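Local coordinates for protein Rik1-associated factor 1 (Schizosaccharomyces pombe, PDB 4O9D) that serves in the Clr4 methyltransferase complex, which methylates and ubiquitylates histone H3 to establish heterochromatin, the part described here being the protein's WD-repeat propeller domain, at residues G338-F351 with G354-R366. Residues are numbered along the deposited sequence; the frame is centred on the assembly and turned at random.
Sequences GINMAQWQPKGNLF and GGSDGIVKVWDLR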
ATOM      1  N   GLY A 338     -12.885   0.341  -9.607  1.00 27.09           N
ATOM      2  CA  GLY A 338     -12.222  -0.743 -10.327  1.00 25.94           C
ATOM      3  C   GLY A 338     -11.307  -1.630  -9.490  1.00 24.56           C
ATOM      4  O   GLY A 338     -11.688  -2.104  -8.423  1.00 26.75           O
ATOM      5  N   ILE A 339     -10.096  -1.888  -9.969  1.00 20.77           N
ATOM      6  CA  ILE A 339      -9.239  -2.852  -9.288  1.00 21.57           C
ATOM      7  C   ILE A 339      -8.495  -2.238  -8.077  1.00 25.29           C
ATOM      8  O   ILE A 339      -7.627  -1.375  -8.264  1.00 22.78           O
ATOM      9  CB  ILE A 339      -8.182  -3.442 -10.259  1.00 23.63           C
ATOM     10  CG1 ILE A 339      -8.824  -4.030 -11.541  1.00 23.97           C
ATOM     11  CG2 ILE A 339      -7.332  -4.477  -9.537  1.00 24.84           C
ATOM     12  CD1 ILE A 339      -9.747  -5.201 -11.318  1.00 24.17           C
ATOM     13  N   ASN A 340      -8.794  -2.707  -6.859  1.00 22.72           N
ATOM     14  CA  ASN A 340      -8.131  -2.209  -5.643  1.00 25.17           C
ATOM     15  C   ASN A 340      -7.213  -3.220  -4.947  1.00 26.00           C
ATOM     16  O   ASN A 340      -6.638  -2.941  -3.881  1.00 26.19           O
ATOM     17  CB  ASN A 340      -9.160  -1.745  -4.626  1.00 23.11           C
ATOM     18  CG  ASN A 340      -9.657  -0.347  -4.895  1.00 31.40           C
ATOM     19  OD1 ASN A 340      -8.922   0.499  -5.413  1.00 30.42           O
ATOM     20  ND2 ASN A 340     -10.930  -0.095  -4.551  1.00 33.53           N
ATOM     21  N   MET A 341      -7.123  -4.405  -5.512  1.00 19.18           N
ATOM     22  CA  MET A 341      -6.226  -5.426  -5.012  1.00 21.86           C
ATOM     23  C   MET A 341      -5.477  -6.061  -6.178  1.00 23.08           C
ATOM     24  O   MET A 341      -6.100  -6.502  -7.139  1.00 20.17           O
ATOM     25  CB  MET A 341      -7.023  -6.521  -4.290  1.00 21.49           C
ATOM     26  CG  MET A 341      -6.216  -7.793  -4.086  1.00 24.36           C
ATOM     27  SD  MET A 341      -7.174  -9.129  -3.350  1.00 34.35           S
ATOM     28  CE  MET A 341      -5.844 -10.236  -2.952  1.00 26.40           C
ATOM     29  N   ALA A 342      -4.149  -6.108  -6.104  1.00 21.29           N
ATOM     30  CA  ALA A 342      -3.369  -6.725  -7.166  1.00 24.36           C
ATOM     31  C   ALA A 342      -2.026  -7.185  -6.610  1.00 25.07           C
ATOM     32  O   ALA A 342      -1.164  -6.360  -6.338  1.00 19.35           O
ATOM     33  CB  ALA A 342      -3.164  -5.741  -8.328  1.00 24.27           C
ATOM     34  N   GLN A 343      -1.861  -8.498  -6.437  1.00 21.56           N
ATOM     35  CA  GLN A 343      -0.650  -9.037  -5.808  1.00 22.54           C
ATOM     36  C   GLN A 343      -0.309 -10.400  -6.351  1.00 20.08           C
ATOM     37  O   GLN A 343      -1.201 -11.222  -6.628  1.00 22.68           O
ATOM     38  CB  GLN A 343      -0.834  -9.174  -4.278  1.00 26.29           C
ATOM     39  CG  GLN A 343      -0.838  -7.855  -3.510  1.00 24.81           C
ATOM     40  CD  GLN A 343      -0.624  -8.041  -2.009  1.00 32.54           C
ATOM     41  OE1 GLN A 343      -0.625  -9.163  -1.496  1.00 29.51           O
ATOM     42  NE2 GLN A 343      -0.431  -6.928  -1.298  1.00 31.27           N
ATOM     43  N   TRP A 344       0.984 -10.654  -6.451  1.00 19.76           N
ATOM     44  CA  TRP A 344       1.484 -11.992  -6.699  1.00 23.24           C
ATOM     45  C   TRP A 344       1.577 -12.781  -5.405  1.00 26.51           C
ATOM     46  O   TRP A 344       2.033 -12.286  -4.365  1.00 22.87           O
ATOM     47  CB  TRP A 344       2.837 -11.930  -7.402  1.00 26.58           C
ATOM     48  CG  TRP A 344       2.701 -11.253  -8.753  1.00 23.21           C
ATOM     49  CD1 TRP A 344       2.698  -9.907  -8.999  1.00 20.55           C
ATOM     50  CD2 TRP A 344       2.520 -11.894 -10.021  1.00 22.98           C
ATOM     51  NE1 TRP A 344       2.547  -9.671 -10.354  1.00 20.46           N
ATOM     52  CE2 TRP A 344       2.425 -10.875 -10.996  1.00 18.16           C
ATOM     53  CE3 TRP A 344       2.421 -13.235 -10.428  1.00 23.64           C
ATOM     54  CZ2 TRP A 344       2.244 -11.155 -12.342  1.00 24.78           C
ATOM     55  CZ3 TRP A 344       2.261 -13.508 -11.770  1.00 23.73           C
ATOM     56  CH2 TRP A 344       2.161 -12.483 -12.711  1.00 25.60           C
ATOM     57  N   GLN A 345       1.061 -14.001  -5.473  1.00 28.13           N
ATOM     58  CA  GLN A 345       1.176 -14.968  -4.396  1.00 31.11           C
ATOM     59  C   GLN A 345       2.614 -15.011  -3.891  1.00 29.72           C
ATOM     60  O   GLN A 345       3.523 -15.359  -4.642  1.00 27.79           O
ATOM     61  CB  GLN A 345       0.790 -16.351  -4.944  1.00 30.53           C
ATOM     62  CG  GLN A 345       1.389 -17.520  -4.172  1.00 36.59           C
ATOM     63  CD  GLN A 345       0.394 -18.135  -3.222  1.00 40.18           C
ATOM     64  OE1 GLN A 345      -0.549 -18.805  -3.642  1.00 38.29           O
ATOM     65  NE2 GLN A 345       0.581 -17.892  -1.930  1.00 42.25           N
ATOM     66  N   PRO A 346       2.834 -14.672  -2.616  1.00 29.27           N
ATOM     67  CA  PRO A 346       4.238 -14.757  -2.223  1.00 31.49           C
ATOM     68  C   PRO A 346       4.743 -16.192  -2.358  1.00 35.52           C
ATOM     69  O   PRO A 346       3.997 -17.142  -2.095  1.00 37.77           O
ATOM     70  CB  PRO A 346       4.232 -14.279  -0.767  1.00 32.12           C
ATOM     71  CG  PRO A 346       2.974 -13.460  -0.647  1.00 35.31           C
ATOM     72  CD  PRO A 346       1.977 -14.200  -1.523  1.00 30.11           C
ATOM     73  N   LYS A 347       5.981 -16.336  -2.816  1.00 34.44           N
ATOM     74  CA  LYS A 347       6.624 -17.636  -2.901  1.00 35.81           C
ATOM     75  C   LYS A 347       6.065 -18.492  -4.055  1.00 41.22           C
ATOM     76  O   LYS A 347       6.527 -19.607  -4.264  1.00 38.10           O
ATOM     77  CB  LYS A 347       6.479 -18.370  -1.559  1.00 46.42           C
ATOM     78  CG  LYS A 347       7.015 -17.565  -0.362  1.00 45.92           C
ATOM     79  CD  LYS A 347       6.201 -17.794   0.907  1.00 46.91           C
ATOM     80  CE  LYS A 347       6.324 -19.228   1.396  1.00 55.21           C
ATOM     81  NZ  LYS A 347       6.473 -19.305   2.885  1.00 51.56           N
ATOM     82  N   GLY A 348       5.111 -17.949  -4.819  1.00 37.00           N
ATOM     83  CA  GLY A 348       4.484 -18.671  -5.915  1.00 33.37           C
ATOM     84  C   GLY A 348       4.533 -17.926  -7.245  1.00 30.83           C
ATOM     85  O   GLY A 348       5.310 -16.980  -7.410  1.00 28.78           O
ATOM     86  N   ASN A 349       3.701 -18.355  -8.191  1.00 35.91           N
ATOM     87  CA  ASN A 349       3.619 -17.709  -9.500  1.00 33.55           C
ATOM     88  C   ASN A 349       2.213 -17.269  -9.918  1.00 24.53           C
ATOM     89  O   ASN A 349       2.016 -16.738 -11.005  1.00 28.74           O
ATOM     90  CB  ASN A 349       4.248 -18.609 -10.561  1.00 35.68           C
ATOM     91  CG  ASN A 349       5.755 -18.695 -10.421  1.00 37.47           C
ATOM     92  OD1 ASN A 349       6.455 -17.669 -10.396  1.00 32.81           O
ATOM     93  ND2 ASN A 349       6.264 -19.911 -10.297  1.00 39.06           N
ATOM     94  N   LEU A 350       1.237 -17.436  -9.044  1.00 24.29           N
ATOM     95  CA  LEU A 350      -0.115 -16.991  -9.371  1.00 25.71           C
ATOM     96  C   LEU A 350      -0.320 -15.496  -9.074  1.00 24.11           C
ATOM     97  O   LEU A 350       0.269 -14.947  -8.135  1.00 24.51           O
ATOM     98  CB  LEU A 350      -1.145 -17.805  -8.591  1.00 27.49           C
ATOM     99  CG  LEU A 350      -1.246 -19.268  -9.024  1.00 33.48           C
ATOM    100  CD1 LEU A 350      -2.270 -20.010  -8.208  1.00 31.42           C
ATOM    101  CD2 LEU A 350      -1.575 -19.369 -10.508  1.00 28.47           C
ATOM    102  N   PHE A 351      -1.168 -14.860  -9.873  1.00 24.65           N
ATOM    103  CA  PHE A 351      -1.494 -13.447  -9.711  1.00 24.47           C
ATOM    104  C   PHE A 351      -2.928 -13.378  -9.187  1.00 25.31           C
ATOM    105  O   PHE A 351      -3.784 -14.189  -9.567  1.00 24.68           O
ATOM    106  CB  PHE A 351      -1.348 -12.730 -11.064  1.00 24.31           C
ATOM    107  CG  PHE A 351      -1.594 -11.230 -11.018  1.00 24.45           C
ATOM    108  CD1 PHE A 351      -0.834 -10.400 -10.192  1.00 20.65           C
ATOM    109  CD2 PHE A 351      -2.542 -10.649 -11.852  1.00 21.25           C
ATOM    110  CE1 PHE A 351      -1.058  -9.032 -10.173  1.00 19.93           C
ATOM    111  CE2 PHE A 351      -2.755  -9.274 -11.866  1.00 24.45           C
ATOM    112  CZ  PHE A 351      -2.007  -8.456 -11.012  1.00 22.13           C
ATOM    113  N   GLY A 354      -8.517  -8.151  -7.170  1.00 21.50           N
ATOM    114  CA  GLY A 354      -9.836  -7.970  -6.588  1.00 26.81           C
ATOM    115  C   GLY A 354     -10.460  -6.691  -7.079  1.00 24.16           C
ATOM    116  O   GLY A 354      -9.830  -5.615  -7.040  1.00 23.13           O
ATOM    117  N   GLY A 355     -11.709  -6.785  -7.527  1.00 25.14           N
ATOM    118  CA  GLY A 355     -12.335  -5.650  -8.174  1.00 21.95           C
ATOM    119  C   GLY A 355     -13.667  -5.234  -7.578  1.00 24.50           C
ATOM    120  O   GLY A 355     -14.072  -5.671  -6.493  1.00 24.27           O
ATOM    121  N   SER A 356     -14.351  -4.362  -8.295  1.00 22.06           N
ATOM    122  CA  SER A 356     -15.583  -3.787  -7.775  1.00 28.68           C
ATOM    123  C   SER A 356     -16.785  -4.685  -8.017  1.00 30.43           C
ATOM    124  O   SER A 356     -17.894  -4.340  -7.598  1.00 29.12           O
ATOM    125  CB  SER A 356     -15.822  -2.383  -8.346  1.00 28.28           C
ATOM    126  OG  SER A 356     -16.070  -2.416  -9.742  1.00 34.97           O
ATOM    127  N   ASP A 357     -16.580  -5.825  -8.690  1.00 24.34           N
ATOM    128  CA  ASP A 357     -17.604  -6.858  -8.734  1.00 28.76           C
ATOM    129  C   ASP A 357     -17.621  -7.597  -7.391  1.00 30.17           C
ATOM    130  O   ASP A 357     -18.459  -8.481  -7.178  1.00 29.46           O
ATOM    131  CB  ASP A 357     -17.390  -7.849  -9.918  1.00 24.36           C
ATOM    132  CG  ASP A 357     -15.953  -8.423  -9.970  1.00 29.49           C
ATOM    133  OD1 ASP A 357     -15.101  -7.983  -9.169  1.00 25.69           O
ATOM    134  OD2 ASP A 357     -15.666  -9.299 -10.828  1.00 25.59           O
ATOM    135  N   GLY A 358     -16.694  -7.251  -6.489  1.00 22.93           N
ATOM    136  CA  GLY A 358     -16.597  -7.947  -5.219  1.00 23.24           C
ATOM    137  C   GLY A 358     -15.881  -9.294  -5.287  1.00 26.73           C
ATOM    138  O   GLY A 358     -15.834 -10.033  -4.307  1.00 28.14           O
ATOM    139  N   ILE A 359     -15.301  -9.626  -6.436  1.00 22.86           N
ATOM    140  CA  ILE A 359     -14.674 -10.939  -6.589  1.00 24.58           C
ATOM    141  C   ILE A 359     -13.160 -10.859  -6.539  1.00 26.24           C
ATOM    142  O   ILE A 359     -12.556  -9.936  -7.078  1.00 23.87           O
ATOM    143  CB  ILE A 359     -15.068 -11.606  -7.935  1.00 26.81           C
ATOM    144  CG1 ILE A 359     -16.592 -11.569  -8.145  1.00 29.83           C
ATOM    145  CG2 ILE A 359     -14.554 -13.053  -8.004  1.00 24.23           C
ATOM    146  CD1 ILE A 359     -17.359 -12.548  -7.272  1.00 33.81           C
ATOM    147  N   VAL A 360     -12.558 -11.848  -5.893  1.00 26.48           N
ATOM    148  CA  VAL A 360     -11.115 -12.052  -5.949  1.00 25.71           C
ATOM    149  C   VAL A 360     -10.849 -13.136  -6.982  1.00 24.88           C
ATOM    150  O   VAL A 360     -11.300 -14.265  -6.820  1.00 26.77           O
ATOM    151  CB  VAL A 360     -10.544 -12.475  -4.577  1.00 23.36           C
ATOM    152  CG1 VAL A 360      -9.054 -12.794  -4.689  1.00 22.78           C
ATOM    153  CG2 VAL A 360     -10.801 -11.368  -3.530  1.00 25.01           C
ATOM    154  N   LYS A 361     -10.144 -12.781  -8.053  1.00 21.11           N
ATOM    155  CA  LYS A 361      -9.891 -13.704  -9.154  1.00 24.11           C
ATOM    156  C   LYS A 361      -8.433 -14.146  -9.127  1.00 27.25           C
ATOM    157  O   LYS A 361      -7.543 -13.348  -8.765  1.00 21.39           O
ATOM    158  CB  LYS A 361     -10.255 -13.037 -10.487  1.00 25.54           C
ATOM    159  CG  LYS A 361     -11.783 -12.885 -10.673  1.00 22.05           C
ATOM    160  CD  LYS A 361     -12.150 -12.175 -11.959  1.00 18.93           C
ATOM    161  CE  LYS A 361     -13.678 -12.226 -12.174  1.00 25.50           C
ATOM    162  NZ  LYS A 361     -14.132 -13.649 -12.349  1.00 24.93           N
ATOM    163  N   VAL A 362      -8.202 -15.419  -9.470  1.00 19.48           N
ATOM    164  CA  VAL A 362      -6.855 -16.001  -9.463  1.00 20.65           C
ATOM    165  C   VAL A 362      -6.454 -16.265 -10.927  1.00 24.89           C
ATOM    166  O   VAL A 362      -7.260 -16.819 -11.689  1.00 23.55           O
ATOM    167  CB  VAL A 362      -6.771 -17.318  -8.636  1.00 21.49           C
ATOM    168  CG1 VAL A 362      -5.349 -17.883  -8.633  1.00 19.86           C
ATOM    169  CG2 VAL A 362      -7.269 -17.109  -7.184  1.00 25.42           C
ATOM    170  N   TRP A 363      -5.236 -15.850 -11.304  1.00 21.38           N
ATOM    171  CA  TRP A 363      -4.758 -15.934 -12.682  1.00 23.46           C
ATOM    172  C   TRP A 363      -3.382 -16.599 -12.789  1.00 24.42           C
ATOM    173  O   TRP A 363      -2.518 -16.377 -11.932  1.00 24.15           O
ATOM    174  CB  TRP A 363      -4.643 -14.534 -13.300  1.00 21.91           C
ATOM    175  CG  TRP A 363      -5.790 -13.582 -13.020  1.00 23.68           C
ATOM    176  CD1 TRP A 363      -5.919 -12.748 -11.951  1.00 21.52           C
ATOM    177  CD2 TRP A 363      -6.939 -13.346 -13.859  1.00 22.56           C
ATOM    178  NE1 TRP A 363      -7.087 -12.003 -12.062  1.00 24.54           N
ATOM    179  CE2 TRP A 363      -7.728 -12.357 -13.222  1.00 22.50           C
ATOM    180  CE3 TRP A 363      -7.373 -13.881 -15.091  1.00 22.09           C
ATOM    181  CZ2 TRP A 363      -8.926 -11.882 -13.765  1.00 24.55           C
ATOM    182  CZ3 TRP A 363      -8.576 -13.414 -15.632  1.00 20.40           C
ATOM    183  CH2 TRP A 363      -9.338 -12.422 -14.967  1.00 23.81           C
ATOM    184  N   ASP A 364      -3.171 -17.407 -13.838  1.00 22.98           N
ATOM    185  CA  ASP A 364      -1.822 -17.901 -14.179  1.00 22.75           C
ATOM    186  C   ASP A 364      -1.441 -17.423 -15.584  1.00 28.55           C
ATOM    187  O   ASP A 364      -1.982 -17.898 -16.580  1.00 27.27           O
ATOM    188  CB  ASP A 364      -1.723 -19.415 -14.123  1.00 27.82           C
ATOM    189  CG  ASP A 364      -0.282 -19.899 -14.171  1.00 34.07           C
ATOM    190  OD1 ASP A 364       0.560 -19.233 -14.823  1.00 36.01           O
ATOM    191  OD2 ASP A 364       0.022 -20.925 -13.532  1.00 33.08           O
ATOM    192  N   LEU A 365      -0.514 -16.474 -15.647  1.00 32.26           N
ATOM    193  CA  LEU A 365      -0.193 -15.785 -16.910  1.00 29.52           C
ATOM    194  C   LEU A 365       0.568 -16.683 -17.882  1.00 33.59           C
ATOM    195  O   LEU A 365       0.793 -16.335 -19.049  1.00 32.85           O
ATOM    196  CB  LEU A 365       0.596 -14.505 -16.611  1.00 32.38           C
ATOM    197  CG  LEU A 365      -0.297 -13.312 -16.264  1.00 31.90           C
ATOM    198  CD1 LEU A 365      -1.100 -12.878 -17.513  1.00 32.02           C
ATOM    199  CD2 LEU A 365      -1.238 -13.617 -15.114  1.00 27.32           C
ATOM    200  N   ARG A 366       0.938 -17.858 -17.411  1.00 31.60           N
ATOM    201  CA  ARG A 366       1.652 -18.802 -18.253  1.00 36.19           C
ATOM    202  C   ARG A 366       0.663 -19.728 -19.011  1.00 40.57           C
ATOM    203  O   ARG A 366       1.069 -20.556 -19.830  1.00 39.27           O
ATOM    204  CB  ARG A 366       2.630 -19.598 -17.387  1.00 38.22           C
ATOM    205  CG  ARG A 366       3.539 -18.707 -16.511  1.00 42.09           C
ATOM    206  CD  ARG A 366       4.318 -19.518 -15.478  1.00 34.85           C
ATOM    207  NE  ARG A 366       3.476 -19.986 -14.373  1.00 36.79           N
ATOM    208  CZ  ARG A 366       3.835 -20.934 -13.504  1.00 40.62           C
ATOM    209  NH1 ARG A 366       5.018 -21.531 -13.604  1.00 44.20           N
ATOM    210  NH2 ARG A 366       3.016 -21.299 -12.534  1.00 37.57           N
TER
HETATM  211  O   HOH W   1       1.626 -16.629 -13.650  1.00 34.93           O
HETATM  212  O   HOH W   2       5.102 -22.363 -10.839  1.00 49.21           O
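Two backbone N-H groups converge on Gly-354 O: that of Asn-340 at 3.1 Å, almost in line with the carbonyl, and, more weakly, that of Met-341. Asn-340 and Met-341 thus both face Gly-354, a classic beta bulge, and Gly-354 N donates to Met-341 O at 2.9 Å. At the other end Phe-351 and Trp-363 form an antiparallel hydrogen-bonded pair, the Phe-351 N to Trp-363 O bond nearly straight at 176°. Such pairing builds one blade of a WD-repeat beta-propeller, here within the third WD repeat. Trp-363 CD1 touches Phe-351 CD2 at 4.0 Å, the side chains slanting across each other, while Phe-351 CD1 lies over one face of the Trp-344 ring. Leu-350 meets Asp-364 at about a right angle, its CD2 3.6 Å from Asp-364 CB. With CG anti to the backbone N (chi1 -167°), Asp-364 receives Arg-366 side-on, NE reaching OD1 at 3.0 Å and NH2 reaching OD2, while Arg-366 N also donates to OD1 in an Asx turn. Were Asp-364 an alanine, Arg-366 N would probably lose its acceptor and the guanidinium its charged mate, free to swing off Asn-349, whose CB lies over one face. Water 2 joins Asn-349 ND2 to Arg-366 NH1.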